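Local coordinates for protein UDP-glucose:anthocyanidin 3-O-glucosyltransferase (Clitoria ternatea, PDB 4REL) that belongs to the glycosyltransferases of the GT-B fold, with two Rossmann-like domains facing each other across a cleft in which 3,5,7-trihydroxy-2-(4-hydroxyphenyl)-4H-chromen-4-one is bound, at residues A[5-10]-A[441-446]; A[109-114]-A[127-132]; A[212-217]-A[236-241]; A[276-281]-A[362-367]; A[283-288]-A[388-393]. One frame throughout, in Å; residues are numbered along the deposited sequence.

Contact 1: A[5-10]-A[441-446]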
# COMPACT_ATOMS: atom_id res chain seq x y z
N GLN A 5 -3.82 -23.97 -18.48
CA GLN A 5 -3.29 -23.15 -17.38
C GLN A 5 -4.40 -22.28 -16.79
O GLN A 5 -5.13 -21.59 -17.52
CB GLN A 5 -2.12 -22.27 -17.84
CG GLN A 5 -0.92 -23.04 -18.39
CD GLN A 5 -0.55 -24.24 -17.53
OE1 GLN A 5 -0.96 -25.37 -17.81
NE2 GLN A 5 0.22 -24.00 -16.48
N HIS A 6 -4.53 -22.31 -15.47
CA HIS A 6 -5.65 -21.65 -14.82
C HIS A 6 -5.23 -21.15 -13.45
O HIS A 6 -5.03 -21.93 -12.52
CB HIS A 6 -6.83 -22.62 -14.69
CG HIS A 6 -8.03 -22.05 -13.99
ND1 HIS A 6 -9.06 -22.83 -13.52
CD2 HIS A 6 -8.37 -20.77 -13.71
CE1 HIS A 6 -9.97 -22.06 -12.95
NE2 HIS A 6 -9.58 -20.81 -13.05
N VAL A 7 -5.11 -19.83 -13.34
CA VAL A 7 -4.64 -19.20 -12.12
C VAL A 7 -5.84 -18.69 -11.33
O VAL A 7 -6.69 -17.97 -11.87
CB VAL A 7 -3.70 -18.03 -12.45
CG1 VAL A 7 -3.16 -17.39 -11.18
CG2 VAL A 7 -2.56 -18.51 -13.32
N ALA A 8 -5.94 -19.07 -10.06
CA ALA A 8 -6.97 -18.52 -9.19
C ALA A 8 -6.31 -17.45 -8.36
O ALA A 8 -5.19 -17.64 -7.88
CB ALA A 8 -7.56 -19.59 -8.30
N ILE A 9 -7.01 -16.32 -8.18
CA ILE A 9 -6.44 -15.18 -7.48
C ILE A 9 -7.34 -14.78 -6.33
O ILE A 9 -8.55 -14.59 -6.51
CB ILE A 9 -6.26 -13.98 -8.43
CG1 ILE A 9 -5.32 -14.36 -9.59
CG2 ILE A 9 -5.69 -12.78 -7.68
CD1 ILE A 9 -6.04 -14.63 -10.90
N PHE A 10 -6.74 -14.65 -5.14
CA PHE A 10 -7.46 -14.22 -3.93
C PHE A 10 -6.90 -12.91 -3.40
O PHE A 10 -5.89 -12.91 -2.70
CB PHE A 10 -7.35 -15.28 -2.81
CG PHE A 10 -7.96 -16.62 -3.17
CD1 PHE A 10 -9.32 -16.84 -3.04
CD2 PHE A 10 -7.15 -17.66 -3.61
CE1 PHE A 10 -9.88 -18.07 -3.36
CE2 PHE A 10 -7.69 -18.90 -3.94
CZ PHE A 10 -9.07 -19.10 -3.81
N GLU A 441 6.79 -17.44 -16.19
CA GLU A 441 7.18 -18.83 -16.43
C GLU A 441 6.74 -19.76 -15.29
O GLU A 441 6.46 -20.92 -15.53
CB GLU A 441 8.68 -18.99 -16.71
CG GLU A 441 9.35 -17.90 -17.57
CD GLU A 441 8.55 -17.45 -18.78
OE1 GLU A 441 7.90 -18.28 -19.45
OE2 GLU A 441 8.60 -16.23 -19.09
N VAL A 442 6.66 -19.25 -14.07
CA VAL A 442 6.11 -20.08 -12.99
C VAL A 442 4.68 -20.50 -13.34
O VAL A 442 4.29 -21.66 -13.20
CB VAL A 442 6.13 -19.37 -11.63
CG1 VAL A 442 5.30 -20.14 -10.61
CG2 VAL A 442 7.55 -19.22 -11.13
N ILE A 443 3.91 -19.53 -13.82
CA ILE A 443 2.53 -19.77 -14.20
C ILE A 443 2.43 -20.71 -15.41
O ILE A 443 1.60 -21.62 -15.43
CB ILE A 443 1.82 -18.45 -14.47
CG1 ILE A 443 1.66 -17.68 -13.16
CG2 ILE A 443 0.45 -18.69 -15.12
CD1 ILE A 443 1.41 -16.20 -13.35
N SER A 444 3.28 -20.50 -16.41
CA SER A 444 3.24 -21.37 -17.60
C SER A 444 3.77 -22.78 -17.33
O SER A 444 3.41 -23.73 -18.03
CB SER A 444 3.92 -20.72 -18.81
OG SER A 444 5.32 -20.59 -18.62
N SER A 445 4.61 -22.93 -16.30
CA SER A 445 5.20 -24.23 -15.96
C SER A 445 4.33 -25.04 -15.01
O SER A 445 4.53 -26.25 -14.87
CB SER A 445 6.59 -24.05 -15.33
OG SER A 445 7.53 -23.62 -16.30
N SER A 446 3.36 -24.38 -14.39
CA SER A 446 2.49 -25.01 -13.39
C SER A 446 1.55 -26.04 -14.02
O SER A 446 1.36 -26.10 -15.24
CB SER A 446 1.70 -23.96 -12.61
OG SER A 446 0.68 -23.35 -13.39
OXT SER A 446 0.96 -26.86 -13.31
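Gln5, just ahead of strand 6-10, reaches the last residues of the chain, Ile443 to Ser446. Its CB points at them, and CG, anti to the carbonyl carbon (chi1 -60°), lies 4.1 Å from Ile443 O. A bend at chi2 brings CD to 3.5 Å from Ser446 O, and the amide nitrogen ends between two acceptors. NE2 donates to Ile443 O at 2.9 Å, in both the carbonyl and the amide plane, and to Ser446 O at 2.7 Å, from above the plane of the terminal carboxylate (52° out of it). Ile443 O also accepts from Ser446 OG at 2.8 Å. Two residues on, Val7 CG2 meets Ile443 CG2 at 3.5 Å, the two side chains crossing at about a right angle. The first strand of the N-terminal Rossmann-like domain is thus joined to the end of helix 431-445. With a carboxylate and a carbonyl from the helix end as its acceptors, the amide of Gln5 is probably polarised, and its NE2 is gripped by two bonds.

Contact 2: A[109-114]-A[127-132]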
# COMPACT_ATOMS: atom_id res chain seq x y z
N THR A 109 -4.31 -24.52 -11.66
CA THR A 109 -2.92 -24.99 -11.72
C THR A 109 -1.97 -24.16 -10.87
O THR A 109 -0.82 -24.56 -10.65
CB THR A 109 -2.40 -25.03 -13.16
OG1 THR A 109 -2.48 -23.72 -13.72
CG2 THR A 109 -3.24 -25.98 -14.00
N CYS A 110 -2.44 -23.02 -10.37
CA CYS A 110 -1.58 -22.10 -9.65
C CYS A 110 -2.46 -21.12 -8.89
O CYS A 110 -3.52 -20.73 -9.38
CB CYS A 110 -0.67 -21.36 -10.64
SG CYS A 110 0.52 -20.23 -9.87
N ILE A 111 -2.06 -20.73 -7.68
CA ILE A 111 -2.79 -19.71 -6.94
C ILE A 111 -1.88 -18.52 -6.68
O ILE A 111 -0.72 -18.70 -6.29
CB ILE A 111 -3.34 -20.26 -5.60
CG1 ILE A 111 -4.47 -21.27 -5.89
CG2 ILE A 111 -3.87 -19.12 -4.72
CD1 ILE A 111 -5.04 -21.94 -4.66
N ILE A 112 -2.40 -17.33 -6.94
CA ILE A 112 -1.76 -16.09 -6.49
C ILE A 112 -2.69 -15.50 -5.45
O ILE A 112 -3.88 -15.35 -5.68
CB ILE A 112 -1.59 -15.06 -7.61
CG1 ILE A 112 -0.72 -15.62 -8.73
CG2 ILE A 112 -0.96 -13.76 -7.08
CD1 ILE A 112 -0.62 -14.70 -9.91
N ALA A 113 -2.14 -15.16 -4.30
CA ALA A 113 -2.97 -14.59 -3.25
C ALA A 113 -2.25 -13.49 -2.51
O ALA A 113 -1.03 -13.53 -2.33
CB ALA A 113 -3.40 -15.68 -2.27
N ASP A 114 -3.02 -12.49 -2.09
CA ASP A 114 -2.50 -11.50 -1.17
C ASP A 114 -1.99 -12.28 0.04
O ASP A 114 -2.65 -13.19 0.50
CB ASP A 114 -3.62 -10.54 -0.76
CG ASP A 114 -3.13 -9.38 0.09
OD1 ASP A 114 -3.15 -8.23 -0.40
OD2 ASP A 114 -2.70 -9.62 1.24
N LEU A 127 -4.93 -28.69 -3.27
CA LEU A 127 -4.99 -28.90 -4.72
C LEU A 127 -3.65 -29.38 -5.29
O LEU A 127 -3.56 -29.76 -6.46
CB LEU A 127 -5.41 -27.61 -5.43
CG LEU A 127 -6.79 -27.06 -5.07
CD1 LEU A 127 -7.03 -25.74 -5.77
CD2 LEU A 127 -7.88 -28.08 -5.45
N ASN A 128 -2.62 -29.33 -4.45
CA ASN A 128 -1.23 -29.58 -4.87
C ASN A 128 -0.80 -28.67 -6.02
O ASN A 128 -0.29 -29.14 -7.05
CB ASN A 128 -1.01 -31.06 -5.24
CG ASN A 128 0.47 -31.41 -5.35
OD1 ASN A 128 1.30 -30.89 -4.61
ND2 ASN A 128 0.80 -32.31 -6.28
N VAL A 129 -0.98 -27.36 -5.84
CA VAL A 129 -0.54 -26.37 -6.82
C VAL A 129 0.36 -25.36 -6.13
O VAL A 129 0.27 -25.18 -4.91
CB VAL A 129 -1.73 -25.61 -7.48
CG1 VAL A 129 -2.65 -26.57 -8.23
CG2 VAL A 129 -2.51 -24.81 -6.43
N PRO A 130 1.24 -24.69 -6.89
CA PRO A 130 2.06 -23.64 -6.27
C PRO A 130 1.24 -22.49 -5.70
O PRO A 130 0.20 -22.11 -6.25
CB PRO A 130 2.94 -23.15 -7.42
CG PRO A 130 2.31 -23.67 -8.68
CD PRO A 130 1.60 -24.93 -8.30
N TRP A 131 1.74 -21.93 -4.59
CA TRP A 131 1.12 -20.78 -3.97
C TRP A 131 2.07 -19.59 -4.07
O TRP A 131 3.20 -19.63 -3.58
CB TRP A 131 0.83 -21.07 -2.49
CG TRP A 131 0.01 -20.01 -1.80
CD1 TRP A 131 -1.29 -19.69 -2.05
CD2 TRP A 131 0.43 -19.16 -0.72
NE1 TRP A 131 -1.71 -18.68 -1.21
CE2 TRP A 131 -0.67 -18.34 -0.38
CE3 TRP A 131 1.63 -19.02 -0.01
CZ2 TRP A 131 -0.60 -17.39 0.64
CZ3 TRP A 131 1.69 -18.07 1.00
CH2 TRP A 131 0.59 -17.27 1.32
N ILE A 132 1.60 -18.54 -4.73
CA ILE A 132 2.41 -17.35 -4.95
C ILE A 132 1.81 -16.24 -4.10
O ILE A 132 0.65 -15.88 -4.27
CB ILE A 132 2.40 -16.95 -6.43
CG1 ILE A 132 3.03 -18.06 -7.28
CG2 ILE A 132 3.13 -15.62 -6.62
CD1 ILE A 132 2.96 -17.82 -8.78
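Three backbone hydrogen bonds join Ile111 and Ala113 to Pro130 and Ile132: Ile111 N to Pro130 O at 3.0 Å, Ile132 N to Ile111 O at 2.8 Å and Ala113 N to Ile132 O at 2.9 Å. The bonds are nearly straight (160° to 170° at the hydrogen), and the pairing of Ile111 with Trp131 and of Ile112 with Ile132 makes two parallel bridges. This is the strand pair of a beta-alpha-beta unit: strand 110-114 leads through helix 119-127 into strand 131-135, and the helix ends in a Schellman motif with Asn128 at positive phi. On the face toward helix 119-127, whose Val123 and Ala124 touch Ile111 and Trp131, Ile111 CG2 lies 3.8 Å from Trp131 CD1, at the edge of the indole, while Ala113 CB approaches Trp131 NE1 to 3.6 Å; that nitrogen's hydrogen bond goes to Ser120 OG. The side chains of Ile111 and Val129 cross at about a right angle, CG1 of Ile111 meeting CG2 of Val129. On the other face Ile112 and Ile132 lie side by side, pointing the same way, and Cys110, its SG anti to the backbone N (chi1 -177°), brings that sulfur 3.6 Å from Ile132 CD1.

Contact 3: A[212-217]-A[236-241]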
# COMPACT_ATOMS: atom_id res chain seq x y z
N ASN A 212 5.34 -5.71 -4.53
CA ASN A 212 4.79 -4.64 -5.37
C ASN A 212 5.62 -3.37 -5.19
O ASN A 212 5.11 -2.35 -4.73
CB ASN A 212 3.35 -4.37 -4.93
CG ASN A 212 2.55 -3.61 -5.98
OD1 ASN A 212 2.63 -3.91 -7.17
ND2 ASN A 212 1.79 -2.60 -5.53
N PHE A 213 6.90 -3.43 -5.54
CA PHE A 213 7.78 -2.29 -5.31
C PHE A 213 9.01 -2.35 -6.21
O PHE A 213 9.10 -3.18 -7.11
CB PHE A 213 8.18 -2.25 -3.83
CG PHE A 213 8.63 -0.89 -3.37
CD1 PHE A 213 7.80 0.21 -3.52
CD2 PHE A 213 9.88 -0.71 -2.80
CE1 PHE A 213 8.20 1.47 -3.10
CE2 PHE A 213 10.30 0.54 -2.39
CZ PHE A 213 9.46 1.64 -2.54
N PHE A 214 9.96 -1.46 -5.96
CA PHE A 214 11.17 -1.35 -6.75
C PHE A 214 12.34 -1.91 -5.95
O PHE A 214 12.73 -1.34 -4.94
CB PHE A 214 11.44 0.13 -7.08
CG PHE A 214 10.22 0.89 -7.57
CD1 PHE A 214 9.78 0.74 -8.87
CD2 PHE A 214 9.54 1.76 -6.73
CE1 PHE A 214 8.66 1.44 -9.33
CE2 PHE A 214 8.43 2.46 -7.17
CZ PHE A 214 7.99 2.30 -8.47
N ALA A 215 12.91 -3.03 -6.41
CA ALA A 215 14.00 -3.68 -5.68
C ALA A 215 15.17 -2.73 -5.44
O ALA A 215 15.83 -2.78 -4.40
CB ALA A 215 14.47 -4.92 -6.44
N GLU A 216 15.41 -1.85 -6.41
CA GLU A 216 16.52 -0.90 -6.37
C GLU A 216 16.40 0.12 -5.23
O GLU A 216 17.38 0.76 -4.86
CB GLU A 216 16.65 -0.18 -7.72
CG GLU A 216 17.06 -1.09 -8.88
CD GLU A 216 15.89 -1.84 -9.53
OE1 GLU A 216 14.77 -1.84 -8.98
OE2 GLU A 216 16.11 -2.43 -10.61
N LEU A 217 15.21 0.25 -4.66
CA LEU A 217 14.98 1.19 -3.56
C LEU A 217 15.09 0.56 -2.18
O LEU A 217 15.20 1.27 -1.18
CB LEU A 217 13.60 1.86 -3.69
CG LEU A 217 13.45 3.04 -4.64
CD1 LEU A 217 12.10 3.72 -4.39
CD2 LEU A 217 14.58 4.03 -4.43
N VAL A 236 7.83 -6.98 -8.90
CA VAL A 236 7.15 -6.55 -10.11
C VAL A 236 6.74 -5.09 -9.93
O VAL A 236 6.16 -4.72 -8.90
CB VAL A 236 5.93 -7.43 -10.41
CG1 VAL A 236 5.17 -6.90 -11.63
CG2 VAL A 236 6.39 -8.85 -10.66
N VAL A 237 7.07 -4.28 -10.93
CA VAL A 237 6.88 -2.83 -10.88
C VAL A 237 5.42 -2.51 -10.57
O VAL A 237 4.51 -2.99 -11.25
CB VAL A 237 7.29 -2.19 -12.23
CG1 VAL A 237 6.74 -0.78 -12.35
CG2 VAL A 237 8.81 -2.18 -12.36
N PRO A 238 5.20 -1.69 -9.53
CA PRO A 238 3.85 -1.38 -9.02
C PRO A 238 3.08 -0.37 -9.86
O PRO A 238 1.89 -0.18 -9.61
CB PRO A 238 4.13 -0.77 -7.64
CG PRO A 238 5.52 -0.21 -7.76
CD PRO A 238 6.25 -1.18 -8.63
N LEU A 239 3.75 0.27 -10.82
CA LEU A 239 3.11 1.26 -11.68
C LEU A 239 1.92 0.67 -12.40
O LEU A 239 1.93 -0.52 -12.74
CB LEU A 239 4.11 1.81 -12.70
CG LEU A 239 5.30 2.56 -12.09
CD1 LEU A 239 6.25 3.06 -13.18
CD2 LEU A 239 4.80 3.72 -11.24
N PRO A 240 0.87 1.48 -12.62
CA PRO A 240 -0.36 0.98 -13.25
C PRO A 240 -0.16 0.65 -14.72
O PRO A 240 0.45 1.43 -15.46
CB PRO A 240 -1.32 2.17 -13.11
CG PRO A 240 -0.44 3.38 -13.02
CD PRO A 240 0.76 2.90 -12.23
N CYS A 241 -0.67 -0.50 -15.14
CA CYS A 241 -0.78 -0.78 -16.56
C CYS A 241 -1.98 0.01 -17.08
O CYS A 241 -2.90 0.30 -16.32
CB CYS A 241 -0.95 -2.28 -16.81
SG CYS A 241 -2.50 -2.94 -16.19
O HOH W 1 0.41 -0.87 -7.33
O HOH W 2 3.55 -5.85 -8.62
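The touching parts, Asn212 to Phe214 and Val236 to Leu239, run at 88° to each other, and Asn212 CA comes 5.0 Å from Pro238 CA. Pro238 CB, at the centre of the contact, faces the amide of Asn212, whose CG, anti to the backbone N (chi1 -162°), lies 3.6 Å from it and whose OD1 lies 3.5 Å from it; CG and CD of the proline lie over one face of Phe214. Pro238 CD stands 4.0 Å from the centroid of the Phe214 ring, 27° off the normal, a CH-pi contact, and Pro238 CG touches Phe214 CZ at 3.6 Å. Both segments are loops that follow neighbouring parallel strands, 208-211 and 233-235, in the N-terminal Rossmann-like domain. Met350, of helix 346-354 in the other domain, touches Phe214, Pro238 and Leu239, so this contact lies where the two domains meet. Two waters carry the polar link: one accepts from Asn212 ND2 at 2.9 Å and donates to Pro238 O, while the second donates to Asn212 OD1 at 2.6 Å and to Val236 O.

Contact 4: A[276-281]-A[362-367]. With KMP (3,5,7-trihydroxy-2-(4-hydroxyphenyl)-4H-chromen-4-one), chain B.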
# COMPACT_ATOMS: atom_id res chain seq x y z
N SER A 276 -9.74 7.17 11.02
CA SER A 276 -10.09 8.57 11.17
C SER A 276 -9.00 9.28 11.98
O SER A 276 -8.61 8.81 13.05
CB SER A 276 -11.44 8.72 11.87
OG SER A 276 -11.79 10.09 12.03
N PRO A 277 -8.51 10.41 11.46
CA PRO A 277 -7.53 11.17 12.24
C PRO A 277 -8.25 11.78 13.43
O PRO A 277 -9.44 12.09 13.33
CB PRO A 277 -7.10 12.27 11.27
CG PRO A 277 -8.29 12.45 10.38
CD PRO A 277 -8.89 11.09 10.21
N PRO A 278 -7.54 11.93 14.56
CA PRO A 278 -8.14 12.63 15.70
C PRO A 278 -8.60 14.01 15.24
O PRO A 278 -7.84 14.69 14.55
CB PRO A 278 -6.97 12.77 16.68
CG PRO A 278 -6.07 11.63 16.36
CD PRO A 278 -6.19 11.43 14.86
N PRO A 279 -9.83 14.41 15.60
CA PRO A 279 -10.31 15.73 15.19
C PRO A 279 -9.35 16.86 15.54
O PRO A 279 -9.22 17.81 14.77
CB PRO A 279 -11.64 15.88 15.95
CG PRO A 279 -11.63 14.81 17.00
CD PRO A 279 -10.82 13.69 16.42
N GLN A 280 -8.67 16.77 16.68
CA GLN A 280 -7.73 17.82 17.06
C GLN A 280 -6.56 17.92 16.08
O GLN A 280 -5.99 19.00 15.90
CB GLN A 280 -7.24 17.63 18.51
CG GLN A 280 -6.50 16.32 18.78
CD GLN A 280 -7.41 15.21 19.27
OE1 GLN A 280 -8.58 15.11 18.87
NE2 GLN A 280 -6.88 14.36 20.14
N GLU A 281 -6.19 16.81 15.45
CA GLU A 281 -5.14 16.86 14.44
C GLU A 281 -5.63 17.43 13.11
O GLU A 281 -4.88 18.08 12.39
CB GLU A 281 -4.48 15.49 14.24
CG GLU A 281 -3.48 15.19 15.32
CD GLU A 281 -2.76 13.89 15.11
OE1 GLU A 281 -3.04 12.95 15.87
OE2 GLU A 281 -1.91 13.82 14.20
N ARG A 362 2.99 11.46 8.85
CA ARG A 362 2.35 11.21 10.13
C ARG A 362 1.71 9.83 10.05
O ARG A 362 0.54 9.71 9.69
CB ARG A 362 1.28 12.29 10.42
CG ARG A 362 0.92 12.48 11.90
CD ARG A 362 0.36 11.19 12.51
NE ARG A 362 -0.48 11.39 13.69
CZ ARG A 362 -0.79 10.41 14.53
NH1 ARG A 362 -0.33 9.18 14.33
NH2 ARG A 362 -1.58 10.66 15.58
N PRO A 363 2.47 8.79 10.40
CA PRO A 363 1.93 7.43 10.31
C PRO A 363 0.87 7.19 11.39
O PRO A 363 1.04 7.63 12.53
CB PRO A 363 3.17 6.54 10.53
CG PRO A 363 4.15 7.40 11.28
CD PRO A 363 3.86 8.84 10.90
N PHE A 364 -0.21 6.51 11.03
CA PHE A 364 -1.33 6.31 11.94
C PHE A 364 -1.53 4.86 12.34
O PHE A 364 -1.94 4.57 13.46
CB PHE A 364 -2.64 6.83 11.30
CG PHE A 364 -2.79 8.33 11.33
CD1 PHE A 364 -3.21 8.98 12.48
CD2 PHE A 364 -2.54 9.09 10.19
CE1 PHE A 364 -3.36 10.37 12.50
CE2 PHE A 364 -2.69 10.47 10.21
CZ PHE A 364 -3.09 11.11 11.37
N PHE A 365 -1.24 3.95 11.42
CA PHE A 365 -1.81 2.61 11.49
C PHE A 365 -0.91 1.59 10.77
O PHE A 365 -0.22 1.94 9.83
CB PHE A 365 -3.19 2.67 10.82
CG PHE A 365 -3.88 1.36 10.71
CD1 PHE A 365 -4.69 0.90 11.74
CD2 PHE A 365 -3.75 0.60 9.56
CE1 PHE A 365 -5.34 -0.32 11.63
CE2 PHE A 365 -4.39 -0.62 9.45
CZ PHE A 365 -5.19 -1.08 10.49
N GLY A 366 -0.92 0.34 11.22
CA GLY A 366 -0.26 -0.74 10.49
C GLY A 366 1.23 -0.55 10.30
O GLY A 366 1.95 -0.25 11.26
N ASP A 367 1.71 -0.72 9.07
CA ASP A 367 3.13 -0.55 8.78
C ASP A 367 3.49 0.84 8.27
O ASP A 367 4.56 1.04 7.70
CB ASP A 367 3.65 -1.64 7.81
CG ASP A 367 3.01 -1.58 6.42
OD1 ASP A 367 2.16 -0.70 6.16
OD2 ASP A 367 3.38 -2.41 5.57
C1 KMP B . 0.57 -4.22 9.43
C2 KMP B . 0.39 -4.00 8.08
C3 KMP B . -0.97 -3.71 7.58
C4 KMP B . -2.10 -3.67 8.53
C5 KMP B . -1.82 -3.91 9.87
C6 KMP B . -0.52 -4.18 10.31
C9 KMP B . -1.22 -3.46 6.14
C10 KMP B . -2.62 -3.18 5.73
C11 KMP B . -3.69 -3.16 6.77
C14 KMP B . -5.12 -2.89 6.44
C15 KMP B . -5.60 -2.90 5.13
C16 KMP B . -6.94 -2.63 4.87
C17 KMP B . -7.81 -2.36 5.91
C18 KMP B . -7.34 -2.35 7.22
C19 KMP B . -6.01 -2.62 7.48
O12 KMP B . -3.38 -3.40 8.10
O13 KMP B . -0.28 -3.48 5.31
O24 KMP B . -9.12 -2.09 5.64
O27 KMP B . -2.86 -2.93 4.41
O29 KMP B . -0.31 -4.41 11.63
O30 KMP B . 1.44 -4.03 7.21
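The guanidinium of Arg362 and the carboxylate of Glu281 lie nearly coplanar, 9° apart, in a two-bond salt bridge at the edge of the guanidinium. One face of the guanidinium carries Phe364 CE1, 3.2 Å above its centre, and one face of the Phe364 ring takes Arg362 CD toward its rim. The bridge ties the first turn of helix 279-292 to the loop after strand 359-361 in the C-terminal Rossmann-like domain of the GT-B fold. Arg362 grips side-on: NH2 donates to Glu281 OE1 at 2.7 Å and NE to OE2 at 2.9 Å, each oxygen using its syn lone pair. Glu281 OE2 has a further backbone donor, and Arg362 NH1 bonds Pro363 O, so the guanidinium is held at three nitrogens. Pro278 CD meets Phe364 CE1 at 3.8 Å, and Pro277 CB lies near Phe364 CZ. Farther along is the pocket of 3,5,7-trihydroxy-2-(4-hydroxyphenyl)-4H-chromen-4-one: Gly366, at positive phi, packs against the ligand, and Phe365 presents its ring edge, CE2 lying 3.2 Å from ligand atom C19.

Contact 5: A[283-288]-A[388-393]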
# COMPACT_ATOMS: atom_id res chain seq x y z
N VAL A 283 -7.88 19.79 12.98
CA VAL A 283 -7.82 21.21 13.29
C VAL A 283 -6.39 21.74 13.19
O VAL A 283 -6.16 22.80 12.61
CB VAL A 283 -8.37 21.52 14.70
CG1 VAL A 283 -8.09 22.97 15.07
CG2 VAL A 283 -9.86 21.22 14.77
N ALA A 284 -5.44 21.00 13.75
CA ALA A 284 -4.03 21.39 13.70
C ALA A 284 -3.52 21.52 12.27
O ALA A 284 -2.78 22.45 11.95
CB ALA A 284 -3.17 20.40 14.48
N VAL A 285 -3.91 20.57 11.42
CA VAL A 285 -3.52 20.62 10.01
C VAL A 285 -4.06 21.89 9.36
O VAL A 285 -3.31 22.62 8.69
CB VAL A 285 -3.99 19.37 9.25
CG1 VAL A 285 -3.89 19.57 7.74
CG2 VAL A 285 -3.17 18.15 9.70
N ALA A 286 -5.34 22.18 9.57
CA ALA A 286 -5.91 23.40 9.01
C ALA A 286 -5.21 24.67 9.50
O ALA A 286 -4.85 25.54 8.70
CB ALA A 286 -7.42 23.48 9.28
N GLU A 287 -5.00 24.78 10.81
CA GLU A 287 -4.33 25.96 11.37
C GLU A 287 -2.94 26.17 10.79
O GLU A 287 -2.54 27.30 10.48
CB GLU A 287 -4.24 25.83 12.90
CG GLU A 287 -5.58 25.91 13.59
CD GLU A 287 -5.47 25.70 15.08
OE1 GLU A 287 -4.39 25.30 15.55
OE2 GLU A 287 -6.48 25.94 15.78
N ALA A 288 -2.19 25.07 10.67
CA ALA A 288 -0.82 25.13 10.16
C ALA A 288 -0.82 25.51 8.68
O ALA A 288 -0.01 26.32 8.25
CB ALA A 288 -0.10 23.81 10.36
N LYS A 388 5.62 14.16 15.97
CA LYS A 388 5.09 12.82 15.68
C LYS A 388 3.57 12.76 15.57
O LYS A 388 2.98 11.73 15.22
CB LYS A 388 5.61 11.78 16.68
CG LYS A 388 7.13 11.74 16.78
CD LYS A 388 7.59 10.86 17.93
CE LYS A 388 9.11 10.94 18.11
NZ LYS A 388 9.62 9.90 19.04
N VAL A 389 2.93 13.88 15.90
CA VAL A 389 1.50 14.06 15.68
C VAL A 389 1.38 15.46 15.10
O VAL A 389 2.27 16.30 15.30
CB VAL A 389 0.68 13.96 16.99
CG1 VAL A 389 0.78 12.57 17.59
CG2 VAL A 389 1.15 15.00 18.00
N PHE A 390 0.31 15.72 14.36
CA PHE A 390 0.14 17.05 13.79
C PHE A 390 -0.13 18.06 14.88
O PHE A 390 -1.03 17.87 15.71
CB PHE A 390 -1.02 17.08 12.79
CG PHE A 390 -0.71 16.42 11.47
CD1 PHE A 390 0.30 16.92 10.65
CD2 PHE A 390 -1.44 15.32 11.05
CE1 PHE A 390 0.58 16.31 9.43
CE2 PHE A 390 -1.16 14.72 9.83
CZ PHE A 390 -0.16 15.21 9.02
N THR A 391 0.66 19.12 14.90
CA THR A 391 0.39 20.28 15.74
C THR A 391 0.58 21.47 14.82
O THR A 391 1.26 21.35 13.80
CB THR A 391 1.39 20.41 16.88
OG1 THR A 391 2.70 20.63 16.34
CG2 THR A 391 1.41 19.16 17.76
N LYS A 392 0.03 22.62 15.17
CA LYS A 392 0.19 23.79 14.31
C LYS A 392 1.65 24.20 14.16
O LYS A 392 2.17 24.27 13.05
CB LYS A 392 -0.63 24.98 14.81
CG LYS A 392 -0.49 26.23 13.94
CD LYS A 392 -1.29 27.40 14.49
CE LYS A 392 -0.77 27.85 15.84
NZ LYS A 392 -1.61 28.93 16.44
N ASN A 393 2.33 24.44 15.27
CA ASN A 393 3.72 24.90 15.18
C ASN A 393 4.66 23.89 14.55
O ASN A 393 5.50 24.25 13.74
CB ASN A 393 4.23 25.35 16.55
CG ASN A 393 3.54 26.63 17.04
OD1 ASN A 393 2.87 27.32 16.26
ND2 ASN A 393 3.69 26.93 18.32
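Val285 sets one methyl over the face of Phe390: CG2 lies 3.6 Å from the ring centroid, 18° off the normal, and 3.5 Å from ring atom CG. This CH-pi contact is flanked by two alanines packed on backbone. Ala284 CB touches Phe390 O at 3.5 Å and Thr391 CA at 3.8 Å, and one turn on, Ala288 CB touches Lys392 O at 3.5 Å. Such small side chains let the chains come close, with Ala288 CA 4.5 Å from Lys392 CA. Toward the more exposed residues, the aliphatic part of Lys392 crosses Glu287 at about a right angle, Lys392 CD being 3.7 Å from Glu287 CB. The opposite charges are near but not in contact, NZ of Lys392 standing 4.7 Å from OE1 of Glu287 in the conformer described.

In the second shell, Phe390 N is bonded to Glu281 OE2, fixing the backbone before the ring, while Phe395 meets the ring of Phe390 and also touches Val285. Thr391 is the N-cap of helix 392-403, its OG1 taking Gly394 N. Helix 392-403 thus starts against helix 279-292, an arrangement of helices flanking a parallel sheet that belongs to the Rossmann-like domain.

Contacts 1 and 2 share the N-terminal sheet, where strands 6-10 and 110-114 are neighbours, and touch through backbone bonds such as His6 O to Thr109 N. Contact 2 is the buried one, held by strand hydrogen bonds and apolar side chains; contact 1, at the start of an inner strand where the chain end meets it, turns to amide and carboxylate chemistry. Contact 3 is partly buried, in loops of the same domain, and relies on proline, an aromatic face and waters. Contacts 4 and 5 lie in the other domain, both using helix 279-292 and touching through Glu281; a salt bridge marks the first, alanine and CH-pi packing the second. Contact 4 alone includes residues of the ligand pocket.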